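Angiotensin-converting enzyme (PDB 6S1Y) is a zinc metallopeptidase of the mosquito Anopheles gambiae that probably cleaves peptides near their C-terminal end, as its angiotensin-converting relatives do. Local coordinates at residues 114-118 with 159-163; 143-147 with 259-263; 156-160 with 251-255. All blocks are in the same frame, centred on the assembly; numbering follows the deposited sequence.

Contact 1: 114-118 with 159-163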
ATOM      1  N   GLU A 114      -4.085  -8.355 -14.711  1.00 44.67           N
ATOM      2  CA  GLU A 114      -4.922  -8.249 -13.516  1.00 44.32           C
ATOM      3  C   GLU A 114      -6.005  -9.313 -13.518  1.00 44.62           C
ATOM      4  O   GLU A 114      -6.286  -9.935 -12.488  1.00 44.60           O
ATOM      5  CB  GLU A 114      -5.523  -6.840 -13.443  1.00 46.28           C
ATOM      6  CG  GLU A 114      -6.549  -6.587 -12.316  1.00 51.33           C
ATOM      7  CD  GLU A 114      -6.865  -5.102 -12.118  1.00 54.00           C
ATOM      8  OE1 GLU A 114      -6.718  -4.322 -13.086  1.00 58.37           O
ATOM      9  OE2 GLU A 114      -7.237  -4.717 -10.986  1.00 53.05           O
ATOM     10  N   SER A 115      -6.588  -9.571 -14.685  1.00 46.35           N
ATOM     11  CA  SER A 115      -7.610 -10.600 -14.794  1.00 46.77           C
ATOM     12  C   SER A 115      -7.049 -11.970 -14.442  1.00 46.11           C
ATOM     13  O   SER A 115      -7.708 -12.762 -13.753  1.00 45.57           O
ATOM     14  CB  SER A 115      -8.170 -10.609 -16.214  1.00 46.96           C
ATOM     15  OG  SER A 115      -8.936 -11.782 -16.424  1.00 50.72           O
ATOM     16  N   ASN A 116      -5.856 -12.287 -14.946  1.00 46.02           N
ATOM     17  CA  ASN A 116      -5.233 -13.571 -14.645  1.00 44.41           C
ATOM     18  C   ASN A 116      -5.005 -13.716 -13.142  1.00 44.75           C
ATOM     19  O   ASN A 116      -5.250 -14.781 -12.564  1.00 42.66           O
ATOM     20  CB  ASN A 116      -3.925 -13.677 -15.441  1.00 44.53           C
ATOM     21  CG  ASN A 116      -3.107 -14.875 -15.061  1.00 43.91           C
ATOM     22  OD1 ASN A 116      -2.184 -14.775 -14.254  1.00 44.19           O
ATOM     23  ND2 ASN A 116      -3.430 -16.023 -15.634  1.00 44.83           N
ATOM     24  N   TYR A 117      -4.589 -12.625 -12.485  1.00 44.51           N
ATOM     25  CA  TYR A 117      -4.360 -12.630 -11.043  1.00 43.04           C
ATOM     26  C   TYR A 117      -5.651 -12.865 -10.274  1.00 43.98           C
ATOM     27  O   TYR A 117      -5.699 -13.691  -9.352  1.00 42.82           O
ATOM     28  CB  TYR A 117      -3.731 -11.291 -10.648  1.00 42.12           C
ATOM     29  CG  TYR A 117      -3.373 -11.101  -9.186  1.00 44.33           C
ATOM     30  CD1 TYR A 117      -4.361 -10.830  -8.226  1.00 42.85           C
ATOM     31  CD2 TYR A 117      -2.041 -11.122  -8.767  1.00 43.58           C
ATOM     32  CE1 TYR A 117      -4.028 -10.626  -6.912  1.00 43.53           C
ATOM     33  CE2 TYR A 117      -1.698 -10.917  -7.432  1.00 41.32           C
ATOM     34  CZ  TYR A 117      -2.692 -10.678  -6.511  1.00 43.28           C
ATOM     35  OH  TYR A 117      -2.361 -10.463  -5.169  1.00 44.18           O
ATOM     36  N   ALA A 118      -6.710 -12.133 -10.628  1.00 45.00           N
ATOM     37  CA  ALA A 118      -7.943 -12.180  -9.841  1.00 46.07           C
ATOM     38  C   ALA A 118      -8.695 -13.489 -10.023  1.00 44.80           C
ATOM     39  O   ALA A 118      -9.447 -13.897  -9.133  1.00 48.41           O
ATOM     40  CB  ALA A 118      -8.844 -11.009 -10.219  1.00 46.61           C
ATOM     41  N   TRP A 159       0.955 -20.648  -6.531  1.00 39.13           N
ATOM     42  CA  TRP A 159       0.559 -19.260  -6.728  1.00 38.58           C
ATOM     43  C   TRP A 159       1.426 -18.581  -7.781  1.00 39.93           C
ATOM     44  O   TRP A 159       0.911 -17.966  -8.726  1.00 41.22           O
ATOM     45  CB  TRP A 159       0.632 -18.482  -5.408  1.00 37.14           C
ATOM     46  CG  TRP A 159       0.361 -17.020  -5.638  1.00 39.92           C
ATOM     47  CD1 TRP A 159       1.272 -16.004  -5.687  1.00 39.64           C
ATOM     48  CD2 TRP A 159      -0.917 -16.419  -5.908  1.00 40.25           C
ATOM     49  NE1 TRP A 159       0.648 -14.810  -5.968  1.00 38.15           N
ATOM     50  CE2 TRP A 159      -0.697 -15.038  -6.094  1.00 39.27           C
ATOM     51  CE3 TRP A 159      -2.227 -16.917  -5.995  1.00 40.24           C
ATOM     52  CZ2 TRP A 159      -1.734 -14.152  -6.363  1.00 40.77           C
ATOM     53  CZ3 TRP A 159      -3.249 -16.043  -6.265  1.00 40.52           C
ATOM     54  CH2 TRP A 159      -2.999 -14.674  -6.458  1.00 42.79           C
ATOM     55  N   TYR A 160       2.750 -18.659  -7.618  1.00 39.43           N
ATOM     56  CA  TYR A 160       3.673 -17.952  -8.496  1.00 38.64           C
ATOM     57  C   TYR A 160       3.667 -18.546  -9.902  1.00 38.59           C
ATOM     58  O   TYR A 160       3.785 -17.813 -10.885  1.00 38.94           O
ATOM     59  CB  TYR A 160       5.090 -17.983  -7.891  1.00 36.73           C
ATOM     60  CG  TYR A 160       5.352 -16.933  -6.828  1.00 36.87           C
ATOM     61  CD1 TYR A 160       4.895 -17.104  -5.498  1.00 38.81           C
ATOM     62  CD2 TYR A 160       5.997 -15.748  -7.145  1.00 36.57           C
ATOM     63  CE1 TYR A 160       5.091 -16.108  -4.523  1.00 36.13           C
ATOM     64  CE2 TYR A 160       6.202 -14.748  -6.174  1.00 37.28           C
ATOM     65  CZ  TYR A 160       5.769 -14.942  -4.876  1.00 35.78           C
ATOM     66  OH  TYR A 160       6.014 -13.963  -3.960  1.00 35.48           O
ATOM     67  N   ASN A 161       3.539 -19.870 -10.027  1.00 39.52           N
ATOM     68  CA  ASN A 161       3.490 -20.460 -11.364  1.00 39.95           C
ATOM     69  C   ASN A 161       2.238 -20.002 -12.122  1.00 40.13           C
ATOM     70  O   ASN A 161       2.263 -19.897 -13.346  1.00 40.83           O
ATOM     71  CB  ASN A 161       3.554 -21.997 -11.293  1.00 40.94           C
ATOM     72  CG  ASN A 161       5.004 -22.535 -11.178  1.00 45.73           C
ATOM     73  OD1 ASN A 161       5.886 -21.886 -10.577  1.00 46.90           O
ATOM     74  ND2 ASN A 161       5.256 -23.721 -11.747  1.00 52.26           N
ATOM     75  N   ALA A 162       1.157 -19.683 -11.417  1.00 40.59           N
ATOM     76  CA  ALA A 162      -0.097 -19.318 -12.053  1.00 40.90           C
ATOM     77  C   ALA A 162      -0.241 -17.821 -12.320  1.00 42.76           C
ATOM     78  O   ALA A 162      -0.918 -17.443 -13.292  1.00 42.93           O
ATOM     79  CB  ALA A 162      -1.273 -19.785 -11.182  1.00 42.35           C
ATOM     80  N   THR A 163       0.364 -16.953 -11.504  1.00 39.81           N
ATOM     81  CA  THR A 163       0.138 -15.523 -11.643  1.00 40.88           C
ATOM     82  C   THR A 163       1.348 -14.782 -12.188  1.00 41.15           C
ATOM     83  O   THR A 163       1.248 -13.573 -12.429  1.00 41.18           O
ATOM     84  CB  THR A 163      -0.291 -14.887 -10.299  1.00 41.27           C
ATOM     85  OG1 THR A 163       0.731 -15.049  -9.295  1.00 39.46           O
ATOM     86  CG2 THR A 163      -1.581 -15.512  -9.816  1.00 40.20           C
TER
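In the mostly helical angiotensin-converting enzyme fold, an edge-to-face pair of Tyr117 and Trp159 joins helix 100-119 to the last turn of helix 149-163. The short segments run roughly antiparallel, at 147°, and their axes come no closer than 10.1 Å, a spacing that large aromatic side chains bridge. The two ring planes stand at 88°, with the Tyr117 ring and the six-membered ring of Trp159 centred 5.1 Å apart. It is the indole that offers its rim: CH2 of Trp159 stands 4.0 Å above the middle of the phenol ring, and the closest atoms of the two rings, Trp159 CZ2 and Tyr117 CE2, are 3.4 Å apart. With chi1 near -178°, Tyr117 has CG trans to its own nitrogen, and its ring extends from the helix to receive that rim on one face. The Tyr117 side chain comes within about 7 Å of the bound ligand (nearest atoms).

Thr163 works on both partners. Its CG2 lies 4.2 Å from Tyr117 CA, while its OG1 sits 3.3 Å above the indole plane of Trp159, displaced toward the rim. The same hydroxyl donates to Trp159 O at 3.0 Å, approaching from above the carbonyl plane. Because Thr163 N also donates to Trp159 O, one carbonyl is gripped by two donors of a single residue, which ties the last residue of the helix back to the residue that carries the indole. At the margin, the polar end of Asn116 rests against the Ala162 carbonyl.

The indole NE1 of Trp159 is committed elsewhere, to Ala484 O in a loop. Leu135 of helix 135-145 packs on both aromatic residues and Leu139 on Trp159, while Trp253 touches Tyr117. A third helix and two loops thus join helices 100-119 and 149-163 around the buried ring pair.

Contact 2: 143-147 with 259-263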
ATOM      1  N   PHE A 143      -1.308 -19.346   4.546  1.00 40.06           N
ATOM      2  CA  PHE A 143      -0.012 -18.757   4.861  1.00 39.47           C
ATOM      3  C   PHE A 143      -0.029 -18.103   6.240  1.00 39.58           C
ATOM      4  O   PHE A 143       0.938 -18.215   7.001  1.00 39.85           O
ATOM      5  CB  PHE A 143       0.396 -17.775   3.760  1.00 40.48           C
ATOM      6  CG  PHE A 143       1.137 -18.445   2.625  1.00 39.00           C
ATOM      7  CD1 PHE A 143       0.453 -18.995   1.553  1.00 38.09           C
ATOM      8  CD2 PHE A 143       2.513 -18.570   2.672  1.00 39.05           C
ATOM      9  CE1 PHE A 143       1.128 -19.642   0.530  1.00 40.50           C
ATOM     10  CE2 PHE A 143       3.204 -19.222   1.662  1.00 40.69           C
ATOM     11  CZ  PHE A 143       2.497 -19.769   0.581  1.00 40.27           C
ATOM     12  N   ALA A 144      -1.143 -17.476   6.616  1.00 39.53           N
ATOM     13  CA  ALA A 144      -1.165 -16.773   7.898  1.00 41.42           C
ATOM     14  C   ALA A 144      -1.048 -17.750   9.074  1.00 42.10           C
ATOM     15  O   ALA A 144      -0.292 -17.495  10.023  1.00 43.97           O
ATOM     16  CB  ALA A 144      -2.423 -15.919   8.018  1.00 40.70           C
ATOM     17  N   ASN A 145      -1.711 -18.899   8.998  1.00 40.35           N
ATOM     18  CA  ASN A 145      -1.920 -19.728  10.172  1.00 42.38           C
ATOM     19  C   ASN A 145      -1.310 -21.122  10.122  1.00 43.84           C
ATOM     20  O   ASN A 145      -1.212 -21.750  11.178  1.00 45.72           O
ATOM     21  CB  ASN A 145      -3.429 -19.909  10.440  1.00 44.35           C
ATOM     22  CG  ASN A 145      -4.170 -18.585  10.544  1.00 44.51           C
ATOM     23  OD1 ASN A 145      -5.164 -18.378   9.867  1.00 48.16           O
ATOM     24  ND2 ASN A 145      -3.691 -17.694  11.394  1.00 46.77           N
ATOM     25  N   HIS A 146      -0.940 -21.645   8.951  1.00 41.76           N
ATOM     26  CA  HIS A 146      -0.432 -23.004   8.863  1.00 44.24           C
ATOM     27  C   HIS A 146       1.086 -23.013   8.961  1.00 44.69           C
ATOM     28  O   HIS A 146       1.760 -22.286   8.229  1.00 45.55           O
ATOM     29  CB  HIS A 146      -0.823 -23.680   7.549  1.00 45.33           C
ATOM     30  CG  HIS A 146      -2.285 -23.958   7.410  1.00 46.53           C
ATOM     31  ND1 HIS A 146      -2.766 -25.010   6.660  1.00 46.02           N
ATOM     32  CD2 HIS A 146      -3.372 -23.308   7.889  1.00 45.63           C
ATOM     33  CE1 HIS A 146      -4.085 -25.006   6.700  1.00 45.94           C
ATOM     34  NE2 HIS A 146      -4.479 -23.988   7.442  1.00 45.47           N
ATOM     35  N   ARG A 147       1.619 -23.864   9.835  1.00 45.26           N
ATOM     36  CA  ARG A 147       3.056 -23.952  10.031  1.00 43.58           C
ATOM     37  C   ARG A 147       3.625 -25.260   9.490  1.00 45.36           C
ATOM     38  O   ARG A 147       4.380 -25.941  10.186  1.00 48.34           O
ATOM     39  CB  ARG A 147       3.389 -23.836  11.516  1.00 43.15           C
ATOM     40  CG  ARG A 147       2.674 -22.699  12.223  1.00 43.12           C
ATOM     41  CD  ARG A 147       3.156 -21.328  11.761  1.00 42.58           C
ATOM     42  NE  ARG A 147       2.415 -20.301  12.486  1.00 42.25           N
ATOM     43  CZ  ARG A 147       1.808 -19.246  11.940  1.00 43.46           C
ATOM     44  NH1 ARG A 147       1.881 -19.016  10.641  1.00 44.06           N
ATOM     45  NH2 ARG A 147       1.138 -18.394  12.720  1.00 44.01           N
ATOM     46  N   ASN A 259       1.838 -12.205  10.727  1.00 40.30           N
ATOM     47  CA  ASN A 259       1.218 -13.507  10.982  1.00 40.11           C
ATOM     48  C   ASN A 259       2.132 -14.502  11.686  1.00 39.69           C
ATOM     49  O   ASN A 259       1.636 -15.510  12.201  1.00 38.98           O
ATOM     50  CB  ASN A 259       0.724 -14.142   9.676  1.00 40.98           C
ATOM     51  CG  ASN A 259      -0.515 -13.468   9.136  1.00 43.12           C
ATOM     52  OD1 ASN A 259      -1.434 -13.146   9.892  1.00 45.33           O
ATOM     53  ND2 ASN A 259      -0.541 -13.224   7.824  1.00 42.13           N
ATOM     54  N   ILE A 260       3.444 -14.267  11.734  1.00 39.07           N
ATOM     55  CA  ILE A 260       4.303 -15.114  12.548  1.00 38.56           C
ATOM     56  C   ILE A 260       4.789 -14.389  13.803  1.00 38.89           C
ATOM     57  O   ILE A 260       5.748 -14.839  14.448  1.00 39.72           O
ATOM     58  CB  ILE A 260       5.473 -15.689  11.738  1.00 36.95           C
ATOM     59  CG1 ILE A 260       6.306 -14.615  11.043  1.00 40.94           C
ATOM     60  CG2 ILE A 260       4.949 -16.673  10.681  1.00 38.38           C
ATOM     61  CD1 ILE A 260       7.292 -13.899  11.955  1.00 42.02           C
ATOM     62  N   ALA A 261       4.136 -13.289  14.189  1.00 35.91           N
ATOM     63  CA  ALA A 261       4.598 -12.538  15.356  1.00 38.15           C
ATOM     64  C   ALA A 261       4.515 -13.374  16.630  1.00 37.89           C
ATOM     65  O   ALA A 261       5.484 -13.466  17.389  1.00 36.63           O
ATOM     66  CB  ALA A 261       3.805 -11.245  15.520  1.00 38.33           C
ATOM     67  N   ASP A 262       3.358 -13.994  16.893  1.00 38.33           N
ATOM     68  CA  ASP A 262       3.225 -14.771  18.119  1.00 39.24           C
ATOM     69  C   ASP A 262       4.094 -16.015  18.072  1.00 38.26           C
ATOM     70  O   ASP A 262       4.721 -16.371  19.071  1.00 39.68           O
ATOM     71  CB  ASP A 262       1.762 -15.162  18.364  1.00 41.25           C
ATOM     72  CG  ASP A 262       0.901 -13.975  18.772  1.00 43.91           C
ATOM     73  OD1 ASP A 262       1.454 -12.866  18.988  1.00 45.47           O
ATOM     74  OD2 ASP A 262      -0.331 -14.140  18.865  1.00 47.05           O
ATOM     75  N   PHE A 263       4.108 -16.701  16.930  1.00 38.39           N
ATOM     76  CA  PHE A 263       4.958 -17.872  16.700  1.00 38.62           C
ATOM     77  C   PHE A 263       6.433 -17.614  17.018  1.00 40.46           C
ATOM     78  O   PHE A 263       7.146 -18.539  17.408  1.00 40.90           O
ATOM     79  CB  PHE A 263       4.783 -18.258  15.221  1.00 38.71           C
ATOM     80  CG  PHE A 263       5.341 -19.583  14.847  1.00 40.10           C
ATOM     81  CD1 PHE A 263       4.872 -20.741  15.446  1.00 39.77           C
ATOM     82  CD2 PHE A 263       6.297 -19.685  13.830  1.00 40.92           C
ATOM     83  CE1 PHE A 263       5.375 -21.982  15.077  1.00 39.24           C
ATOM     84  CE2 PHE A 263       6.800 -20.916  13.458  1.00 41.40           C
ATOM     85  CZ  PHE A 263       6.346 -22.066  14.082  1.00 40.25           C
TER
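Arg147 and Phe263 meet where, in the mostly helical angiotensin-converting enzyme fold, the C-terminal end of helix 135-145 is clasped to the loop after strand 244-245, beside Ala144 and Asn259. Arg147 lays its methylene chain on the aromatic ring: CD stands 3.8 Å from the Phe263 centroid and only 3° off the ring normal, a CH-pi contact. The charge itself is farther off, with Arg147 CZ 5.0 Å from that centroid, so any cation-pi attraction is weak at most. On the guanidinium, Ile260 CG2 covers one face, 3.9 Å from NH1. A weak hydrogen bond also runs from Arg147 NH2 to Asn259 O, 3.0 Å long but bent to 123° at the hydrogen. Nearby, Ala144 CB presses on the amide of Asn259, 3.3 Å from ND2.

What positions the arginine is its own helix end. A bend at chi2 (-68°) folds the chain back, letting NH1 donate to Ala144 O at 2.7 Å from above the carbonyl plane; NH2 adds a weak bond to the same oxygen. Farther out, Tyr233 and Lys232 of helix 203-233 touch Arg147 and Phe263, respectively, and Asn259 ND2 is held by Gly250 O.

Contact 3: 156-160 with 251-255. With KSN ((2~{S})-2-[[(4~{S})-4-azanyl-5-oxidanyl-5-oxidanylidene-pentanoyl]amino]pentanedioic acid), chain H.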
ATOM      1  N   TRP A 156       2.958 -21.840  -2.358  1.00 40.43           N
ATOM      2  CA  TRP A 156       3.810 -20.781  -2.903  1.00 38.87           C
ATOM      3  C   TRP A 156       4.103 -21.051  -4.373  1.00 37.38           C
ATOM      4  O   TRP A 156       3.896 -20.186  -5.232  1.00 36.38           O
ATOM      5  CB  TRP A 156       5.095 -20.677  -2.086  1.00 37.61           C
ATOM      6  CG  TRP A 156       5.949 -19.495  -2.405  1.00 36.66           C
ATOM      7  CD1 TRP A 156       6.105 -18.370  -1.647  1.00 37.86           C
ATOM      8  CD2 TRP A 156       6.785 -19.320  -3.551  1.00 37.19           C
ATOM      9  NE1 TRP A 156       6.998 -17.498  -2.256  1.00 36.24           N
ATOM     10  CE2 TRP A 156       7.425 -18.061  -3.423  1.00 37.31           C
ATOM     11  CE3 TRP A 156       7.064 -20.105  -4.681  1.00 39.19           C
ATOM     12  CZ2 TRP A 156       8.297 -17.561  -4.391  1.00 37.51           C
ATOM     13  CZ3 TRP A 156       7.942 -19.603  -5.651  1.00 37.29           C
ATOM     14  CH2 TRP A 156       8.551 -18.349  -5.490  1.00 38.46           C
ATOM     15  N   VAL A 157       4.521 -22.287  -4.681  1.00 37.22           N
ATOM     16  CA  VAL A 157       4.825 -22.677  -6.058  1.00 37.47           C
ATOM     17  C   VAL A 157       3.590 -22.581  -6.952  1.00 39.23           C
ATOM     18  O   VAL A 157       3.658 -22.071  -8.079  1.00 39.39           O
ATOM     19  CB  VAL A 157       5.422 -24.091  -6.089  1.00 41.79           C
ATOM     20  CG1 VAL A 157       5.498 -24.618  -7.536  1.00 41.11           C
ATOM     21  CG2 VAL A 157       6.805 -24.085  -5.411  1.00 39.11           C
ATOM     22  N   GLN A 158       2.451 -23.098  -6.480  1.00 40.10           N
ATOM     23  CA  GLN A 158       1.203 -22.968  -7.227  1.00 40.33           C
ATOM     24  C   GLN A 158       0.897 -21.512  -7.545  1.00 40.68           C
ATOM     25  O   GLN A 158       0.604 -21.159  -8.694  1.00 40.81           O
ATOM     26  CB  GLN A 158       0.058 -23.573  -6.425  1.00 43.01           C
ATOM     27  CG  GLN A 158       0.120 -25.084  -6.329  1.00 45.28           C
ATOM     28  CD  GLN A 158      -0.313 -25.756  -7.604  1.00 50.70           C
ATOM     29  OE1 GLN A 158      -1.311 -25.357  -8.234  1.00 52.32           O
ATOM     30  NE2 GLN A 158       0.417 -26.786  -8.000  1.00 49.26           N
ATOM     31  N   TRP A 159       0.955 -20.648  -6.531  1.00 39.13           N
ATOM     32  CA  TRP A 159       0.559 -19.260  -6.728  1.00 38.58           C
ATOM     33  C   TRP A 159       1.426 -18.581  -7.781  1.00 39.93           C
ATOM     34  O   TRP A 159       0.911 -17.966  -8.726  1.00 41.22           O
ATOM     35  CB  TRP A 159       0.632 -18.482  -5.408  1.00 37.14           C
ATOM     36  CG  TRP A 159       0.361 -17.020  -5.638  1.00 39.92           C
ATOM     37  CD1 TRP A 159       1.272 -16.004  -5.687  1.00 39.64           C
ATOM     38  CD2 TRP A 159      -0.917 -16.419  -5.908  1.00 40.25           C
ATOM     39  NE1 TRP A 159       0.648 -14.810  -5.968  1.00 38.15           N
ATOM     40  CE2 TRP A 159      -0.697 -15.038  -6.094  1.00 39.27           C
ATOM     41  CE3 TRP A 159      -2.227 -16.917  -5.995  1.00 40.24           C
ATOM     42  CZ2 TRP A 159      -1.734 -14.152  -6.363  1.00 40.77           C
ATOM     43  CZ3 TRP A 159      -3.249 -16.043  -6.265  1.00 40.52           C
ATOM     44  CH2 TRP A 159      -2.999 -14.674  -6.458  1.00 42.79           C
ATOM     45  N   TYR A 160       2.750 -18.659  -7.618  1.00 39.43           N
ATOM     46  CA  TYR A 160       3.673 -17.952  -8.496  1.00 38.64           C
ATOM     47  C   TYR A 160       3.667 -18.546  -9.902  1.00 38.59           C
ATOM     48  O   TYR A 160       3.785 -17.813 -10.885  1.00 38.94           O
ATOM     49  CB  TYR A 160       5.090 -17.983  -7.891  1.00 36.73           C
ATOM     50  CG  TYR A 160       5.352 -16.933  -6.828  1.00 36.87           C
ATOM     51  CD1 TYR A 160       4.895 -17.104  -5.498  1.00 38.81           C
ATOM     52  CD2 TYR A 160       5.997 -15.748  -7.145  1.00 36.57           C
ATOM     53  CE1 TYR A 160       5.091 -16.108  -4.523  1.00 36.13           C
ATOM     54  CE2 TYR A 160       6.202 -14.748  -6.174  1.00 37.28           C
ATOM     55  CZ  TYR A 160       5.769 -14.942  -4.876  1.00 35.78           C
ATOM     56  OH  TYR A 160       6.014 -13.963  -3.960  1.00 35.48           O
ATOM     57  N   ASN A 251       3.064 -14.819   4.751  1.00 39.98           N
ATOM     58  CA  ASN A 251       2.598 -13.877   3.737  1.00 39.65           C
ATOM     59  C   ASN A 251       3.249 -14.266   2.411  1.00 39.62           C
ATOM     60  O   ASN A 251       4.451 -14.506   2.370  1.00 38.78           O
ATOM     61  CB  ASN A 251       2.969 -12.447   4.145  1.00 37.16           C
ATOM     62  CG  ASN A 251       2.632 -11.436   3.087  1.00 39.57           C
ATOM     63  OD1 ASN A 251       3.358 -11.289   2.095  1.00 39.71           O
ATOM     64  ND2 ASN A 251       1.527 -10.714   3.279  1.00 41.78           N
ATOM     65  N   LEU A 252       2.453 -14.338   1.334  1.00 39.41           N
ATOM     66  CA  LEU A 252       2.943 -14.881   0.073  1.00 37.77           C
ATOM     67  C   LEU A 252       4.114 -14.082  -0.500  1.00 38.91           C
ATOM     68  O   LEU A 252       4.936 -14.635  -1.242  1.00 37.55           O
ATOM     69  CB  LEU A 252       1.820 -14.914  -0.964  1.00 38.64           C
ATOM     70  CG  LEU A 252       1.086 -16.238  -1.165  1.00 41.40           C
ATOM     71  CD1 LEU A 252      -0.077 -16.046  -2.106  1.00 40.44           C
ATOM     72  CD2 LEU A 252       2.039 -17.286  -1.710  1.00 40.20           C
ATOM     73  N   TRP A 253       4.195 -12.790  -0.208  1.00 37.76           N
ATOM     74  CA  TRP A 253       5.258 -11.938  -0.698  1.00 36.57           C
ATOM     75  C   TRP A 253       6.285 -11.604   0.376  1.00 37.76           C
ATOM     76  O   TRP A 253       7.259 -10.907   0.092  1.00 35.26           O
ATOM     77  CB  TRP A 253       4.633 -10.667  -1.272  1.00 38.97           C
ATOM     78  CG  TRP A 253       3.504 -11.013  -2.191  1.00 37.92           C
ATOM     79  CD1 TRP A 253       3.594 -11.287  -3.517  1.00 38.41           C
ATOM     80  CD2 TRP A 253       2.118 -11.158  -1.839  1.00 39.80           C
ATOM     81  NE1 TRP A 253       2.352 -11.579  -4.031  1.00 40.24           N
ATOM     82  CE2 TRP A 253       1.429 -11.526  -3.012  1.00 38.95           C
ATOM     83  CE3 TRP A 253       1.391 -10.992  -0.649  1.00 40.97           C
ATOM     84  CZ2 TRP A 253       0.056 -11.714  -3.038  1.00 39.57           C
ATOM     85  CZ3 TRP A 253       0.017 -11.205  -0.671  1.00 42.78           C
ATOM     86  CH2 TRP A 253      -0.639 -11.558  -1.863  1.00 40.50           C
ATOM     87  N   ALA A 254       6.086 -12.088   1.604  1.00 38.88           N
ATOM     88  CA  ALA A 254       6.940 -11.757   2.750  1.00 36.99           C
ATOM     89  C   ALA A 254       7.020 -10.260   2.976  1.00 38.15           C
ATOM     90  O   ALA A 254       8.041  -9.755   3.465  1.00 37.41           O
ATOM     91  CB  ALA A 254       8.345 -12.337   2.577  1.00 36.64           C
ATOM     92  N   GLN A 255       5.958  -9.531   2.628  1.00 36.19           N
ATOM     93  CA  GLN A 255       6.019  -8.078   2.737  1.00 39.39           C
ATOM     94  C   GLN A 255       5.780  -7.597   4.161  1.00 38.17           C
ATOM     95  O   GLN A 255       6.280  -6.544   4.549  1.00 38.60           O
ATOM     96  CB  GLN A 255       5.008  -7.440   1.786  1.00 40.00           C
ATOM     97  CG  GLN A 255       3.549  -7.652   2.134  1.00 40.09           C
ATOM     98  CD  GLN A 255       2.643  -7.115   1.030  1.00 44.46           C
ATOM     99  OE1 GLN A 255       2.730  -7.568  -0.120  1.00 45.75           O
ATOM    100  NE2 GLN A 255       1.843  -6.098   1.342  1.00 43.15           N
TER
HETATM  101  C10 KSN H 710      -5.710   0.295  -5.962  0.62 54.97           C
HETATM  102  C13 KSN H 710      -4.705   0.413  -1.425  0.62 46.66           C
HETATM  103  C17 KSN H 710      -0.447  -4.325   0.059  0.62 46.93           C
HETATM  104  C02 KSN H 710      -0.835  -3.142   0.954  0.62 47.60           C
HETATM  105  C03 KSN H 710      -1.850  -2.156   0.357  0.62 46.92           C
HETATM  106  C04 KSN H 710      -2.718  -2.663  -0.783  0.62 46.80           C
HETATM  107  C05 KSN H 710      -4.246  -2.635  -0.518  0.62 48.20           C
HETATM  108  C07 KSN H 710      -4.725  -0.849  -2.322  0.62 48.54           C
HETATM  109  C08 KSN H 710      -5.602  -0.705  -3.559  0.62 49.29           C
HETATM  110  C09 KSN H 710      -5.054   0.322  -4.568  0.62 50.71           C
HETATM  111  N01 KSN H 710       0.358  -2.374   1.327  0.62 47.77           N
HETATM  112  N06 KSN H 710      -5.173  -1.809  -1.303  0.62 47.43           N
HETATM  113  O11 KSN H 710      -6.356  -0.735  -6.331  0.62 55.14           O
HETATM  114  O12 KSN H 710      -5.605   1.287  -6.763  0.62 56.73           O
HETATM  115  O14 KSN H 710      -5.618   0.548  -0.564  0.62 46.20           O
HETATM  116  O15 KSN H 710      -3.801   1.268  -1.501  0.62 46.88           O
HETATM  117  O16 KSN H 710      -4.703  -3.364   0.311  0.62 47.41           O
HETATM  118  O18 KSN H 710      -1.171  -5.356   0.103  0.62 47.97           O
HETATM  119  O19 KSN H 710       0.551  -4.340  -0.711  0.62 44.86           O
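Leu252, at the second position of a type I beta turn from Asn251 to Ala254, plugs into the aromatic side of helix 149-163. Among the apolar contacts, its CD1 lies over the five-membered ring of Trp159, 3.8 Å from the centroid and 13° off the normal, on the face opposite the one Thr163 occupies. Its other methyl, CD2, comes within 4.2 Å of Trp156 CD1 and 4.3 Å of Tyr160 CE1. Trp156 and Tyr160 stack on each other.

Among the polar groups, Tyr160 OH is 3.0 Å from Leu252 O, near the phenol plane, but its proton has a second acceptor within reach; the hydroxyl also makes van der Waals contact with Trp253 CD1 at 3.6 Å. Trp253 NE1 bonds to Ala484 O. Asn251 OD1 accepts from Trp253 N, an Asx turn, and also from Gln255 N, the two arriving from opposite faces of its amide.

The turn thereby delivers Gln255 to the pocket's probable carboxylate-binding site, as in related enzymes. With CG between backbone N and carbonyl carbon (chi1 68°) and the chain extended beyond, Gln255 reaches the ligand. Lys485 NZ holds OE1, which probably sets the amide's rotation, pointing Gln255 NE2 at KSN O19, 3.0 Å away and nearly straight at 162°.

In the fold
Contact 3 lies between the other two, touching each, while contacts 1 and 2 do not touch. Contacts 1 and 3 share Trp159 and Tyr160 of helix 149-163, their centres about 11 Å apart, and touch directly through Tyr117 and Trp253. Contact 2 is centred about 14 Å from contact 3 and 23 Å from contact 1; Phe143 bridges it to contact 3 by packing on Leu252 and Trp156. Along the chain, helices 100-119, 135-145 and 149-163 come in that order, with segments 251-255 and 259-263, in the loop after strand 244-245, much later; contact 3 nests within the span closed by contact 2. That loop is therefore held at two places against successive helices, and it carries Gln255 to the ligand.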